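PDB 4I4C: UPF0255 protein frsA from Vibrio vulnificus, which probably hydrolyses carboxylic esters as a member of the FrsA family of alpha/beta-hydrolase-like serine esterases. Local coordinates for residues A[40-52]-A[85-98]. Sequence-based numbering, arbitrary orientation.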
ATOM      1  N   ILE A  40      -9.990  17.433  16.454  1.00 18.51           N
ATOM      2  CA  ILE A  40      -9.900  16.017  16.124  1.00 20.64           C
ATOM      3  C   ILE A  40      -9.100  15.240  17.176  1.00 21.93           C
ATOM      4  O   ILE A  40      -9.576  14.222  17.702  1.00 17.77           O
ATOM      5  CB  ILE A  40      -9.253  15.835  14.723  1.00 19.81           C
ATOM      6  CG1 ILE A  40     -10.165  16.413  13.632  1.00 22.74           C
ATOM      7  CG2 ILE A  40      -8.913  14.359  14.458  1.00 16.96           C
ATOM      8  CD1 ILE A  40      -9.453  16.622  12.289  1.00 22.17           C
ATOM      9  N   LYS A  41      -7.896  15.735  17.482  1.00 18.75           N
ATOM     10  CA  LYS A  41      -7.014  15.114  18.470  1.00 21.23           C
ATOM     11  C   LYS A  41      -7.659  15.046  19.851  1.00 19.00           C
ATOM     12  O   LYS A  41      -7.603  14.021  20.514  1.00 15.60           O
ATOM     13  CB  LYS A  41      -5.670  15.846  18.556  1.00 30.52           C
ATOM     14  CG  LYS A  41      -4.791  15.395  19.734  1.00 36.17           C
ATOM     15  CD  LYS A  41      -3.347  15.910  19.641  1.00 38.49           C
ATOM     16  CE  LYS A  41      -3.232  17.396  19.968  1.00 43.73           C
ATOM     17  NZ  LYS A  41      -3.688  17.726  21.348  1.00 49.36           N
ATOM     18  N   GLU A  42      -8.276  16.138  20.282  1.00 22.86           N
ATOM     19  CA  GLU A  42      -9.032  16.130  21.534  1.00 29.48           C
ATOM     20  C   GLU A  42     -10.193  15.125  21.533  1.00 30.03           C
ATOM     21  O   GLU A  42     -10.436  14.444  22.534  1.00 23.68           O
ATOM     22  CB  GLU A  42      -9.590  17.517  21.826  1.00 35.37           C
ATOM     23  CG  GLU A  42      -8.616  18.452  22.492  1.00 43.37           C
ATOM     24  CD  GLU A  42      -9.243  19.125  23.684  1.00 39.70           C
ATOM     25  OE1 GLU A  42      -9.300  18.483  24.754  1.00 37.03           O
ATOM     26  OE2 GLU A  42      -9.705  20.275  23.539  1.00 40.43           O
ATOM     27  N   LYS A  43     -10.930  15.046  20.428  1.00 21.33           N
ATOM     28  CA  LYS A  43     -12.081  14.143  20.396  1.00 25.52           C
ATOM     29  C   LYS A  43     -11.674  12.662  20.349  1.00 25.40           C
ATOM     30  O   LYS A  43     -12.248  11.841  21.074  1.00 24.23           O
ATOM     31  CB  LYS A  43     -13.099  14.521  19.297  1.00 22.09           C
ATOM     32  CG  LYS A  43     -13.893  15.800  19.630  1.00 28.04           C
ATOM     33  CD  LYS A  43     -14.992  16.147  18.619  1.00 26.69           C
ATOM     34  CE  LYS A  43     -14.424  16.711  17.333  1.00 26.91           C
ATOM     35  NZ  LYS A  43     -15.489  17.178  16.376  1.00 23.38           N
ATOM     36  N   ASN A  44     -10.678  12.310  19.535  1.00 18.59           N
ATOM     37  CA  ASN A  44     -10.290  10.901  19.446  1.00 17.94           C
ATOM     38  C   ASN A  44      -9.346  10.387  20.562  1.00 27.81           C
ATOM     39  O   ASN A  44      -9.380   9.210  20.912  1.00 22.92           O
ATOM     40  CB  ASN A  44      -9.839  10.504  18.023  1.00 23.86           C
ATOM     41  CG  ASN A  44      -8.515  11.121  17.618  1.00 34.58           C
ATOM     42  OD1 ASN A  44      -7.555  11.136  18.391  1.00 28.37           O
ATOM     43  ND2 ASN A  44      -8.452  11.619  16.380  1.00 32.38           N
ATOM     44  N   GLY A  45      -8.538  11.278  21.127  1.00 25.12           N
ATOM     45  CA  GLY A  45      -7.666  10.937  22.237  1.00 28.75           C
ATOM     46  C   GLY A  45      -6.659   9.827  21.983  1.00 22.75           C
ATOM     47  O   GLY A  45      -6.137   9.245  22.933  1.00 22.48           O
ATOM     48  N   PHE A  46      -6.375   9.546  20.712  1.00 16.25           N
ATOM     49  CA  PHE A  46      -5.444   8.481  20.325  1.00 15.31           C
ATOM     50  C   PHE A  46      -4.049   8.645  20.928  1.00 14.30           C
ATOM     51  O   PHE A  46      -3.577   9.773  21.117  1.00 17.20           O
ATOM     52  CB  PHE A  46      -5.342   8.381  18.802  1.00 12.60           C
ATOM     53  CG  PHE A  46      -6.617   7.922  18.137  1.00 21.02           C
ATOM     54  CD1 PHE A  46      -7.612   7.298  18.874  1.00 17.53           C
ATOM     55  CD2 PHE A  46      -6.816   8.117  16.775  1.00 17.51           C
ATOM     56  CE1 PHE A  46      -8.793   6.871  18.258  1.00 27.73           C
ATOM     57  CE2 PHE A  46      -7.984   7.689  16.162  1.00 18.27           C
ATOM     58  CZ  PHE A  46      -8.972   7.077  16.904  1.00 21.29           C
ATOM     59  N   SER A  47      -3.407   7.511  21.228  1.00 13.34           N
ATOM     60  CA  SER A  47      -2.079   7.460  21.872  1.00 17.91           C
ATOM     61  C   SER A  47      -0.943   7.451  20.862  1.00 17.77           C
ATOM     62  O   SER A  47       0.232   7.382  21.237  1.00 15.41           O
ATOM     63  CB  SER A  47      -1.955   6.180  22.726  1.00 17.95           C
ATOM     64  OG  SER A  47      -2.729   6.268  23.908  1.00 27.83           O
ATOM     65  N   TRP A  48      -1.292   7.462  19.578  1.00 15.07           N
ATOM     66  CA  TRP A  48      -0.310   7.348  18.522  1.00 16.58           C
ATOM     67  C   TRP A  48      -0.672   8.353  17.454  1.00 21.39           C
ATOM     68  O   TRP A  48      -1.854   8.599  17.222  1.00 20.23           O
ATOM     69  CB  TRP A  48      -0.337   5.935  17.914  1.00 11.34           C
ATOM     70  CG  TRP A  48       0.004   4.846  18.870  1.00 23.10           C
ATOM     71  CD1 TRP A  48      -0.872   4.093  19.597  1.00 25.18           C
ATOM     72  CD2 TRP A  48       1.319   4.362  19.197  1.00 26.54           C
ATOM     73  NE1 TRP A  48      -0.187   3.186  20.365  1.00 28.43           N
ATOM     74  CE2 TRP A  48       1.157   3.325  20.135  1.00 28.51           C
ATOM     75  CE3 TRP A  48       2.613   4.701  18.781  1.00 19.94           C
ATOM     76  CZ2 TRP A  48       2.239   2.625  20.671  1.00 25.57           C
ATOM     77  CZ3 TRP A  48       3.690   4.002  19.315  1.00 15.68           C
ATOM     78  CH2 TRP A  48       3.495   2.979  20.252  1.00 23.59           C
ATOM     79  N   TYR A  49       0.339   8.955  16.830  1.00 19.74           N
ATOM     80  CA  TYR A  49       0.123   9.818  15.659  1.00 14.08           C
ATOM     81  C   TYR A  49      -0.226   8.928  14.469  1.00 20.70           C
ATOM     82  O   TYR A  49      -1.307   9.048  13.869  1.00 15.39           O
ATOM     83  CB  TYR A  49       1.376  10.649  15.360  1.00 16.02           C
ATOM     84  CG  TYR A  49       1.485  11.083  13.914  1.00 17.48           C
ATOM     85  CD1 TYR A  49       0.642  12.053  13.389  1.00 20.21           C
ATOM     86  CD2 TYR A  49       2.439  10.513  13.071  1.00 20.47           C
ATOM     87  CE1 TYR A  49       0.745  12.442  12.040  1.00 23.66           C
ATOM     88  CE2 TYR A  49       2.557  10.897  11.754  1.00 16.89           C
ATOM     89  CZ  TYR A  49       1.712  11.851  11.237  1.00 15.77           C
ATOM     90  OH  TYR A  49       1.843  12.209   9.911  1.00 19.33           O
ATOM     91  N   ARG A  50       0.684   8.011  14.154  1.00 17.84           N
ATOM     92  CA  ARG A  50       0.436   7.018  13.114  1.00 16.28           C
ATOM     93  C   ARG A  50      -0.753   6.127  13.441  1.00 14.26           C
ATOM     94  O   ARG A  50      -1.009   5.833  14.595  1.00 13.44           O
ATOM     95  CB  ARG A  50       1.678   6.147  12.931  1.00 15.99           C
ATOM     96  CG  ARG A  50       2.805   6.887  12.258  1.00 10.70           C
ATOM     97  CD  ARG A  50       4.108   6.151  12.439  1.00 10.88           C
ATOM     98  NE  ARG A  50       5.234   6.884  11.852  1.00 12.35           N
ATOM     99  CZ  ARG A  50       5.961   7.802  12.493  1.00 16.50           C
ATOM    100  NH1 ARG A  50       5.665   8.157  13.744  1.00 14.42           N
ATOM    101  NH2 ARG A  50       6.971   8.389  11.866  1.00 18.51           N
ATOM    102  N   ASN A  51      -1.494   5.716  12.415  1.00 21.19           N
ATOM    103  CA  ASN A  51      -2.413   4.609  12.589  1.00 19.88           C
ATOM    104  C   ASN A  51      -1.586   3.332  12.626  1.00 17.53           C
ATOM    105  O   ASN A  51      -0.919   2.984  11.657  1.00 18.57           O
ATOM    106  CB  ASN A  51      -3.463   4.554  11.477  1.00 20.05           C
ATOM    107  CG  ASN A  51      -4.476   3.432  11.683  1.00 25.69           C
ATOM    108  OD1 ASN A  51      -4.575   2.525  10.866  1.00 26.50           O
ATOM    109  ND2 ASN A  51      -5.214   3.482  12.793  1.00 18.84           N
ATOM    110  N   LEU A  52      -1.599   2.673  13.778  1.00 16.80           N
ATOM    111  CA  LEU A  52      -0.885   1.418  13.990  1.00 20.60           C
ATOM    112  C   LEU A  52      -1.562   0.270  13.252  1.00 25.34           C
ATOM    113  O   LEU A  52      -2.765   0.042  13.405  1.00 28.02           O
ATOM    114  CB  LEU A  52      -0.860   1.094  15.481  1.00 21.28           C
ATOM    115  CG  LEU A  52       0.484   1.183  16.171  1.00 27.46           C
ATOM    116  CD1 LEU A  52       1.154   2.487  15.816  1.00 20.80           C
ATOM    117  CD2 LEU A  52       0.288   1.023  17.673  1.00 26.30           C
ATOM    118  N   GLN A  85       1.143  13.260  23.878  1.00 22.60           N
ATOM    119  CA  GLN A  85      -0.014  12.367  23.727  1.00 24.36           C
ATOM    120  C   GLN A  85       0.295  11.255  22.723  1.00 21.76           C
ATOM    121  O   GLN A  85      -0.205  10.135  22.841  1.00 18.85           O
ATOM    122  CB  GLN A  85      -1.250  13.143  23.254  1.00 24.91           C
ATOM    123  CG  GLN A  85      -2.531  12.303  23.212  1.00 25.25           C
ATOM    124  CD  GLN A  85      -3.738  13.070  22.684  1.00 29.52           C
ATOM    125  OE1 GLN A  85      -4.034  14.171  23.149  1.00 32.62           O
ATOM    126  NE2 GLN A  85      -4.442  12.489  21.699  1.00 19.03           N
ATOM    127  N   TRP A  86       1.115  11.588  21.729  1.00 20.58           N
ATOM    128  CA  TRP A  86       1.436  10.682  20.632  1.00 17.93           C
ATOM    129  C   TRP A  86       2.789   9.998  20.840  1.00 18.87           C
ATOM    130  O   TRP A  86       3.836  10.582  20.586  1.00 18.57           O
ATOM    131  CB  TRP A  86       1.404  11.450  19.301  1.00 27.27           C
ATOM    132  CG  TRP A  86       0.007  11.869  18.871  1.00 24.60           C
ATOM    133  CD1 TRP A  86      -1.180  11.393  19.357  1.00 21.08           C
ATOM    134  CD2 TRP A  86      -0.332  12.850  17.886  1.00 25.05           C
ATOM    135  NE1 TRP A  86      -2.237  12.003  18.717  1.00 27.33           N
ATOM    136  CE2 TRP A  86      -1.744  12.903  17.813  1.00 27.94           C
ATOM    137  CE3 TRP A  86       0.417  13.687  17.053  1.00 25.67           C
ATOM    138  CZ2 TRP A  86      -2.412  13.757  16.942  1.00 20.49           C
ATOM    139  CZ3 TRP A  86      -0.255  14.542  16.191  1.00 25.65           C
ATOM    140  CH2 TRP A  86      -1.650  14.571  16.144  1.00 16.06           C
ATOM    141  N   LEU A  87       2.746   8.746  21.287  1.00 19.76           N
ATOM    142  CA  LEU A  87       3.941   8.005  21.697  1.00 13.90           C
ATOM    143  C   LEU A  87       5.015   7.860  20.619  1.00 19.37           C
ATOM    144  O   LEU A  87       6.204   7.827  20.923  1.00 18.23           O
ATOM    145  CB  LEU A  87       3.544   6.635  22.261  1.00 13.18           C
ATOM    146  CG  LEU A  87       2.596   6.741  23.453  1.00 20.72           C
ATOM    147  CD1 LEU A  87       2.118   5.382  23.924  1.00 32.91           C
ATOM    148  CD2 LEU A  87       3.264   7.511  24.592  1.00 28.96           C
ATOM    149  N   ASP A  88       4.596   7.784  19.365  1.00 15.61           N
ATOM    150  CA  ASP A  88       5.520   7.634  18.240  1.00 14.37           C
ATOM    151  C   ASP A  88       6.153   8.944  17.740  1.00 12.82           C
ATOM    152  O   ASP A  88       6.772   8.964  16.672  1.00 15.87           O
ATOM    153  CB  ASP A  88       4.813   6.940  17.074  1.00 16.01           C
ATOM    154  CG  ASP A  88       3.506   7.618  16.697  1.00 22.62           C
ATOM    155  OD1 ASP A  88       2.787   8.060  17.619  1.00 16.16           O
ATOM    156  OD2 ASP A  88       3.210   7.732  15.483  1.00 19.67           O
ATOM    157  N   THR A  89       6.036  10.038  18.488  1.00 13.66           N
ATOM    158  CA  THR A  89       6.639  11.288  17.989  1.00 19.99           C
ATOM    159  C   THR A  89       7.911  11.764  18.715  1.00 15.73           C
ATOM    160  O   THR A  89       8.176  12.959  18.764  1.00 15.79           O
ATOM    161  CB  THR A  89       5.625  12.463  17.876  1.00 17.38           C
ATOM    162  OG1 THR A  89       5.189  12.873  19.181  1.00 16.76           O
ATOM    163  CG2 THR A  89       4.399  12.067  16.999  1.00 12.80           C
ATOM    164  N   VAL A  90       8.698  10.837  19.245  1.00 18.25           N
ATOM    165  CA  VAL A  90      10.022  11.203  19.743  1.00 21.65           C
ATOM    166  C   VAL A  90      10.790  11.894  18.620  1.00 25.65           C
ATOM    167  O   VAL A  90      10.874  11.378  17.494  1.00 16.74           O
ATOM    168  CB  VAL A  90      10.823   9.971  20.261  1.00 15.35           C
ATOM    169  CG1 VAL A  90      12.318  10.280  20.312  1.00 16.65           C
ATOM    170  CG2 VAL A  90      10.312   9.553  21.615  1.00 15.44           C
ATOM    171  N   MET A  91      11.347  13.062  18.932  1.00 24.85           N
ATOM    172  CA  MET A  91      12.019  13.891  17.937  1.00 26.87           C
ATOM    173  C   MET A  91      13.493  13.548  17.729  1.00 26.18           C
ATOM    174  O   MET A  91      14.271  13.484  18.695  1.00 23.30           O
ATOM    175  CB  MET A  91      11.906  15.357  18.343  1.00 33.31           C
ATOM    176  CG  MET A  91      10.474  15.843  18.497  1.00 24.08           C
ATOM    177  SD  MET A  91      10.412  17.570  19.038  1.00 37.91           S
ATOM    178  CE  MET A  91      10.574  17.380  20.800  1.00 25.43           C
ATOM    179  N   GLY A  92      13.881  13.354  16.470  1.00 18.58           N
ATOM    180  CA  GLY A  92      15.279  13.148  16.125  1.00 27.62           C
ATOM    181  C   GLY A  92      15.672  11.689  16.016  1.00 26.05           C
ATOM    182  O   GLY A  92      15.012  10.829  16.592  1.00 20.37           O
ATOM    183  N   TYR A  93      16.752  11.410  15.286  1.00 22.03           N
ATOM    184  CA  TYR A  93      17.134  10.037  14.969  1.00 22.02           C
ATOM    185  C   TYR A  93      17.932   9.411  16.101  1.00 24.55           C
ATOM    186  O   TYR A  93      19.160   9.438  16.086  1.00 25.96           O
ATOM    187  CB  TYR A  93      17.936   9.983  13.658  1.00 21.34           C
ATOM    188  CG  TYR A  93      18.214   8.575  13.157  1.00 20.59           C
ATOM    189  CD1 TYR A  93      19.481   8.025  13.231  1.00 28.99           C
ATOM    190  CD2 TYR A  93      17.196   7.795  12.615  1.00 25.49           C
ATOM    191  CE1 TYR A  93      19.730   6.744  12.781  1.00 34.46           C
ATOM    192  CE2 TYR A  93      17.437   6.519  12.160  1.00 27.26           C
ATOM    193  CZ  TYR A  93      18.702   5.998  12.244  1.00 33.63           C
ATOM    194  OH  TYR A  93      18.940   4.721  11.794  1.00 41.83           O
ATOM    195  N   HIS A  94      17.227   8.844  17.073  1.00 18.62           N
ATOM    196  CA  HIS A  94      17.865   8.189  18.221  1.00 22.56           C
ATOM    197  C   HIS A  94      16.816   7.398  18.982  1.00 28.59           C
ATOM    198  O   HIS A  94      15.657   7.357  18.563  1.00 23.05           O
ATOM    199  CB  HIS A  94      18.533   9.206  19.150  1.00 30.86           C
ATOM    200  CG  HIS A  94      17.613  10.274  19.655  1.00 45.05           C
ATOM    201  ND1 HIS A  94      17.111  10.282  20.938  1.00 51.44           N
ATOM    202  CD2 HIS A  94      17.125  11.385  19.057  1.00 53.11           C
ATOM    203  CE1 HIS A  94      16.343  11.343  21.104  1.00 50.46           C
ATOM    204  NE2 HIS A  94      16.335  12.030  19.978  1.00 52.74           N
ATOM    205  N   SER A  95      17.223   6.771  20.084  1.00 27.12           N
ATOM    206  CA  SER A  95      16.347   5.881  20.847  1.00 26.79           C
ATOM    207  C   SER A  95      14.936   6.455  21.060  1.00 18.71           C
ATOM    208  O   SER A  95      14.764   7.621  21.422  1.00 21.21           O
ATOM    209  CB  SER A  95      16.985   5.519  22.184  1.00 26.23           C
ATOM    210  OG  SER A  95      16.719   6.510  23.158  1.00 26.04           O
ATOM    211  N   GLY A  96      13.920   5.641  20.801  1.00 18.20           N
ATOM    212  CA  GLY A  96      12.552   6.109  20.956  1.00 20.00           C
ATOM    213  C   GLY A  96      11.914   6.635  19.681  1.00 19.36           C
ATOM    214  O   GLY A  96      10.697   6.641  19.556  1.00 18.01           O
ATOM    215  N   ASN A  97      12.728   7.087  18.731  1.00 18.93           N
ATOM    216  CA  ASN A  97      12.199   7.596  17.463  1.00 16.85           C
ATOM    217  C   ASN A  97      11.663   6.440  16.618  1.00 17.94           C
ATOM    218  O   ASN A  97      12.269   5.375  16.571  1.00 15.93           O
ATOM    219  CB  ASN A  97      13.275   8.394  16.707  1.00 18.45           C
ATOM    220  CG  ASN A  97      12.874   8.739  15.259  1.00 25.25           C
ATOM    221  OD1 ASN A  97      13.122   7.968  14.334  1.00 19.44           O
ATOM    222  ND2 ASN A  97      12.299   9.915  15.068  1.00 15.10           N
ATOM    223  N   TRP A  98      10.523   6.659  15.961  1.00 16.23           N
ATOM    224  CA  TRP A  98       9.865   5.614  15.179  1.00 19.25           C
ATOM    225  C   TRP A  98      10.785   5.062  14.085  1.00 13.50           C
ATOM    226  O   TRP A  98      11.048   3.864  14.042  1.00 15.50           O
ATOM    227  CB  TRP A  98       8.570   6.148  14.562  1.00 16.58           C
ATOM    228  CG  TRP A  98       7.890   5.159  13.648  1.00 14.08           C
ATOM    229  CD1 TRP A  98       8.189   4.899  12.342  1.00 14.22           C
ATOM    230  CD2 TRP A  98       6.787   4.325  13.984  1.00 11.72           C
ATOM    231  NE1 TRP A  98       7.343   3.944  11.847  1.00 16.25           N
ATOM    232  CE2 TRP A  98       6.471   3.571  12.838  1.00 17.68           C
ATOM    233  CE3 TRP A  98       6.029   4.138  15.150  1.00 11.66           C
ATOM    234  CZ2 TRP A  98       5.439   2.641  12.822  1.00 11.15           C
ATOM    235  CZ3 TRP A  98       5.006   3.216  15.137  1.00 18.16           C
ATOM    236  CH2 TRP A  98       4.711   2.482  13.972  1.00 18.83           C
TER
HETATM  237  O   HOH W   1      -5.019  11.796  18.030  1.00 27.94           O
HETATM  238  O   HOH W   2       8.232  10.296  13.937  1.00 15.80           O
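The guanidinium of R50 stacks flat on the indole of W98, planes 3° apart, in a cation-pi contact over the five-membered ring, with R50 CZ 3.5 Å from W98 CG, while R50 CD makes a CH-pi contact over the six-membered ring. W86 is sandwiched, K41 CD over one face and the backbone of Y49 over the other, while F46 O and a water shared with N44 OD1 sit at its edge. L87 CB and L52 CD2 take opposite faces of W48, and D88 CB meets its edge. At the centre is the D88 carboxylate. D88 OD1 accepts Y49 N through its syn lone pair at 2.7 Å. R50 N meets D88 OD2 on the syn side, somewhat out of the carboxylate plane, at 2.9 Å. R50 NH1 reaches D88 OD2 on the anti side, distinctly out of that plane, in a 3.0 Å salt bridge. A chain extended from CG to NE carries R50 past D88 to W98, and R50 NE donates a hydrogen bond to Y137 O. Farther along, L87 N bonds S47 O (2.9 Å) and Q85 NE2 reaches F46 O (2.9 Å, 166°). The contact thus ties the loop leaving helix 31-44 to the one entering helix 98-114. Three N-H groups around the buried carboxylate would favour its ionised form, and D88, W98 and Y137 O together should hold the guanidinium in place and limit its rotation.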